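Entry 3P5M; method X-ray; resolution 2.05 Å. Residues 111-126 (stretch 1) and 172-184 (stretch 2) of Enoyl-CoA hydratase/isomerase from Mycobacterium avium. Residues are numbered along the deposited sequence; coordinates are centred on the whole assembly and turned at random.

Stretch 1, residues 111-126: ALACDLVVAAPASYFQ
Stretch 2 (172-184) GMISHITSADEYE

Two stretches of one chain pair through a short parallel β-ladder, with Val 118 opposite His 176 (CA to CA 4.7 Å) and Ala 119 opposite Ile 177 (CA to CA 5.2 Å); together they bury 811 Å². Stretch 1 leaves a helix at its start, runs extended over 116-119, turns through a type I β turn from Ala 120 to Ser 123, and resumes as a strand at 124-126.

Stretch 2 opens at Gly 172, which ends a helix in a Schellman motif; its positive phi (84°, psi 20°) favours glycine. Met 173 (phi/psi -70/-37; chi t, t, m) points toward stretch 1. The long side chain of Met 173 brings CG to 3.7 Å from Leu 112 CD1, while its SD lies 3.7 Å from Phe 125 CB and 4.4 Å from the centroid of the Phe 125 ring, approaching obliquely. Ile 174 (-129/150; p, t) also points toward stretch 1, and its branches fill an apolar pocket: CG2 lies 3.6 Å from Val 117 CG1, 3.7 Å from Phe 125 CZ and 3.8 Å from Leu 112 CD2, whereas CD1 reaches Ala 119 CB at 3.5 Å. Leu 112 is m, t, Val 117 t, and Phe 125 m with chi2 -95°.

Ser 175 (-77/-32; p) turns its hydroxyl to the incoming strand, where OG accepts a hydrogen bond from Val 117 N at 2.9 Å. Ser 175 OG also hydrogen-bonds His 176 ND1 at 2.9 Å, so a small polar side chain joins strand to imidazole. At His 176 (-134/137; chi1 m, chi2 76°) the strand begins: its N donates to Val 117 O at 2.9 Å and its O accepts from Ala 119 N at 3.2 Å. The side chains of His 176 and Val 118 (t) share one sheet face, with CB of the former 3.9 Å from CG2 of the latter; Ile 177 (-117/145; t, p) and Ala 119 share the other.

Thr 178 (-122/161; p) closes the ladder twice on one carbonyl: its N donates to Ala 119 O at 3.2 Å and its OG1 to Ala 119 O at 2.9 Å. The methyl CG2 of Thr 178 packs 3.6 Å from Val 118 CG1. A type II' turn from Ser 179 to Glu 182, with Ala 180 at 59/-144, is closed by Glu 182 N to Ser 179 O at 3.0 Å; Pro 121 CG sits 3.6 Å from Ala 180 O. Tyr 183 (-57/-53; t, chi2 67°), in a helix, lays one ring face under Ala 120 CB, 3.8 Å from the centroid, a CH-π contact.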

# COMPACT_ATOMS: atom_id res chain seq x y z
N ALA B 111 -12.55 11.63 19.73
CA ALA B 111 -12.20 11.97 18.35
C ALA B 111 -13.08 11.11 17.43
O ALA B 111 -13.70 11.62 16.50
CB ALA B 111 -10.73 11.68 18.10
N LEU B 112 -13.16 9.82 17.72
CA LEU B 112 -13.87 8.89 16.81
C LEU B 112 -15.40 8.99 16.84
O LEU B 112 -16.08 8.56 15.90
CB LEU B 112 -13.40 7.45 17.04
CG LEU B 112 -11.89 7.23 16.92
CD1 LEU B 112 -11.56 5.75 16.94
CD2 LEU B 112 -11.33 7.86 15.63
N ALA B 113 -15.96 9.61 17.86
CA ALA B 113 -17.38 9.93 17.85
C ALA B 113 -17.72 11.03 16.81
O ALA B 113 -18.86 11.11 16.33
CB ALA B 113 -17.84 10.35 19.25
N CYS B 114 -16.73 11.83 16.44
CA CYS B 114 -16.97 12.95 15.52
C CYS B 114 -17.25 12.47 14.10
O CYS B 114 -16.88 11.36 13.71
CB CYS B 114 -15.80 13.93 15.54
SG CYS B 114 -15.51 14.60 17.18
N ASP B 115 -17.92 13.31 13.32
CA ASP B 115 -18.20 12.99 11.92
C ASP B 115 -17.00 12.94 11.00
O ASP B 115 -16.95 12.12 10.11
CB ASP B 115 -19.24 13.96 11.40
CG ASP B 115 -20.43 13.99 12.29
OD1 ASP B 115 -21.08 12.92 12.35
OD2 ASP B 115 -20.68 15.01 12.94
N LEU B 116 -16.04 13.82 11.21
CA LEU B 116 -14.81 13.83 10.43
C LEU B 116 -13.71 14.04 11.42
O LEU B 116 -13.93 14.71 12.43
CB LEU B 116 -14.84 15.00 9.43
CG LEU B 116 -16.00 15.03 8.43
CD1 LEU B 116 -16.01 16.35 7.69
CD2 LEU B 116 -15.93 13.83 7.43
N VAL B 117 -12.55 13.44 11.18
CA VAL B 117 -11.36 13.63 12.04
C VAL B 117 -10.23 14.03 11.11
O VAL B 117 -9.98 13.35 10.11
CB VAL B 117 -10.96 12.34 12.80
CG1 VAL B 117 -9.60 12.51 13.53
CG2 VAL B 117 -12.11 11.92 13.78
N VAL B 118 -9.56 15.14 11.43
CA VAL B 118 -8.41 15.62 10.67
C VAL B 118 -7.19 15.46 11.57
O VAL B 118 -7.05 16.15 12.61
CB VAL B 118 -8.59 17.11 10.21
CG1 VAL B 118 -7.39 17.55 9.37
CG2 VAL B 118 -9.91 17.33 9.39
N ALA B 119 -6.34 14.52 11.21
CA ALA B 119 -5.26 14.10 12.09
C ALA B 119 -3.93 14.69 11.61
O ALA B 119 -3.61 14.62 10.42
CB ALA B 119 -5.19 12.55 12.15
N ALA B 120 -3.19 15.28 12.56
CA ALA B 120 -1.83 15.77 12.31
C ALA B 120 -0.91 14.58 12.14
O ALA B 120 -1.18 13.50 12.74
CB ALA B 120 -1.38 16.65 13.51
N PRO B 121 0.18 14.75 11.36
CA PRO B 121 1.12 13.64 11.01
C PRO B 121 1.70 12.90 12.20
O PRO B 121 1.80 11.64 12.17
CB PRO B 121 2.26 14.32 10.22
CG PRO B 121 1.83 15.72 9.98
CD PRO B 121 0.48 15.99 10.62
N ALA B 122 2.04 13.64 13.25
CA ALA B 122 2.59 13.02 14.46
C ALA B 122 1.49 12.60 15.46
O ALA B 122 1.80 12.21 16.61
CB ALA B 122 3.61 13.97 15.12
N SER B 123 0.23 12.66 15.04
CA SER B 123 -0.87 12.30 15.98
C SER B 123 -1.01 10.78 16.06
O SER B 123 -0.44 10.07 15.24
CB SER B 123 -2.18 13.02 15.68
OG SER B 123 -2.80 12.58 14.48
N TYR B 124 -1.62 10.28 17.14
CA TYR B 124 -1.89 8.84 17.29
C TYR B 124 -3.09 8.54 18.18
O TYR B 124 -3.54 9.39 18.98
CB TYR B 124 -0.66 8.10 17.83
CG TYR B 124 -0.22 8.51 19.20
CD1 TYR B 124 -0.67 7.81 20.33
CD2 TYR B 124 0.64 9.58 19.39
CE1 TYR B 124 -0.26 8.15 21.60
CE2 TYR B 124 1.07 9.95 20.69
CZ TYR B 124 0.62 9.22 21.77
OH TYR B 124 1.03 9.55 23.01
N PHE B 125 -3.57 7.30 18.05
CA PHE B 125 -4.82 6.84 18.65
C PHE B 125 -4.47 5.58 19.41
O PHE B 125 -3.77 4.69 18.88
CB PHE B 125 -5.84 6.58 17.53
CG PHE B 125 -6.13 7.81 16.70
CD1 PHE B 125 -7.22 8.63 16.99
CD2 PHE B 125 -5.28 8.17 15.68
CE1 PHE B 125 -7.47 9.79 16.26
CE2 PHE B 125 -5.50 9.31 14.94
CZ PHE B 125 -6.61 10.13 15.22
N GLN B 126 -4.89 5.50 20.66
CA GLN B 126 -4.41 4.42 21.49
C GLN B 126 -5.39 4.13 22.62
O GLN B 126 -5.82 5.04 23.32
CB GLN B 126 -3.06 4.81 22.09
CG GLN B 126 -2.41 3.69 22.94
CD GLN B 126 -1.21 4.19 23.79
OE1 GLN B 126 -1.11 5.38 24.07
NE2 GLN B 126 -0.32 3.28 24.18
N GLY B 172 -9.13 3.17 7.84
CA GLY B 172 -10.50 3.77 7.78
C GLY B 172 -11.03 4.17 9.14
O GLY B 172 -12.27 4.36 9.32
N MET B 173 -10.10 4.35 10.12
CA MET B 173 -10.48 4.81 11.45
C MET B 173 -10.92 6.26 11.43
O MET B 173 -11.81 6.66 12.16
CB MET B 173 -9.29 4.70 12.43
CG MET B 173 -9.67 4.84 13.93
SD MET B 173 -8.24 5.08 15.07
CE MET B 173 -7.56 3.43 14.92
N ILE B 174 -10.24 7.05 10.61
CA ILE B 174 -10.41 8.49 10.58
C ILE B 174 -10.65 8.94 9.14
O ILE B 174 -10.14 8.31 8.21
CB ILE B 174 -9.17 9.23 11.22
CG1 ILE B 174 -7.86 8.75 10.59
CG2 ILE B 174 -9.17 8.97 12.76
CD1 ILE B 174 -6.63 9.64 10.95
N SER B 175 -11.39 10.03 8.97
CA SER B 175 -11.74 10.49 7.62
C SER B 175 -10.60 11.20 6.88
O SER B 175 -10.49 11.07 5.68
CB SER B 175 -12.96 11.39 7.68
OG SER B 175 -12.63 12.55 8.43
N HIS B 176 -9.73 11.90 7.61
CA HIS B 176 -8.68 12.77 7.00
C HIS B 176 -7.31 12.61 7.59
O HIS B 176 -7.13 12.55 8.83
CB HIS B 176 -9.06 14.25 7.10
CG HIS B 176 -10.20 14.63 6.21
ND1 HIS B 176 -11.50 14.32 6.50
CD2 HIS B 176 -10.22 15.27 5.01
CE1 HIS B 176 -12.29 14.77 5.54
NE2 HIS B 176 -11.53 15.35 4.62
N ILE B 177 -6.34 12.57 6.68
CA ILE B 177 -4.96 12.61 7.07
C ILE B 177 -4.29 13.88 6.51
O ILE B 177 -4.62 14.35 5.40
CB ILE B 177 -4.23 11.29 6.64
CG1 ILE B 177 -2.83 11.21 7.23
CG2 ILE B 177 -4.10 11.18 5.12
CD1 ILE B 177 -2.72 10.84 8.66
N THR B 178 -3.36 14.45 7.28
CA THR B 178 -2.52 15.52 6.80
C THR B 178 -1.04 15.12 6.91
O THR B 178 -0.68 14.18 7.64
CB THR B 178 -2.74 16.84 7.56
OG1 THR B 178 -2.24 16.70 8.89
CG2 THR B 178 -4.22 17.24 7.62
N SER B 179 -0.19 15.83 6.16
CA SER B 179 1.25 15.58 6.16
C SER B 179 2.11 16.86 6.05
O SER B 179 1.59 17.97 5.79
CB SER B 179 1.60 14.54 5.09
OG SER B 179 0.99 14.84 3.86
N ALA B 180 3.42 16.74 6.27
CA ALA B 180 4.27 17.91 6.20
C ALA B 180 3.77 18.94 7.22
O ALA B 180 3.35 18.57 8.30
CB ALA B 180 4.26 18.47 4.76
N ASP B 181 3.85 20.23 6.88
CA ASP B 181 3.41 21.29 7.76
C ASP B 181 1.96 21.69 7.46
O ASP B 181 1.56 22.80 7.78
CB ASP B 181 4.33 22.52 7.65
CG ASP B 181 4.47 23.07 6.20
OD1 ASP B 181 5.01 24.18 6.08
OD2 ASP B 181 4.07 22.43 5.21
N GLU B 182 1.19 20.78 6.85
CA GLU B 182 -0.11 21.14 6.27
C GLU B 182 -1.35 20.96 7.15
O GLU B 182 -2.48 21.24 6.69
CB GLU B 182 -0.30 20.40 4.96
CG GLU B 182 0.46 21.01 3.81
CD GLU B 182 0.37 20.19 2.52
OE1 GLU B 182 -0.38 19.18 2.47
OE2 GLU B 182 1.05 20.56 1.55
N TYR B 183 -1.16 20.51 8.39
CA TYR B 183 -2.26 20.12 9.24
C TYR B 183 -3.28 21.26 9.45
O TYR B 183 -4.49 21.07 9.25
CB TYR B 183 -1.71 19.61 10.59
CG TYR B 183 -2.78 19.56 11.69
CD1 TYR B 183 -3.85 18.67 11.62
CD2 TYR B 183 -2.70 20.40 12.79
CE1 TYR B 183 -4.83 18.63 12.63
CE2 TYR B 183 -3.65 20.37 13.81
CZ TYR B 183 -4.72 19.48 13.73
OH TYR B 183 -5.67 19.47 14.74
N GLU B 184 -2.77 22.42 9.87
CA GLU B 184 -3.58 23.58 10.20
C GLU B 184 -4.36 24.06 8.99
O GLU B 184 -5.57 24.35 9.08
CB GLU B 184 -2.71 24.74 10.78
CG GLU B 184 -2.28 24.54 12.23
CD GLU B 184 -1.03 23.63 12.38
OE1 GLU B 184 -0.51 23.12 11.34
OE2 GLU B 184 -0.58 23.41 13.54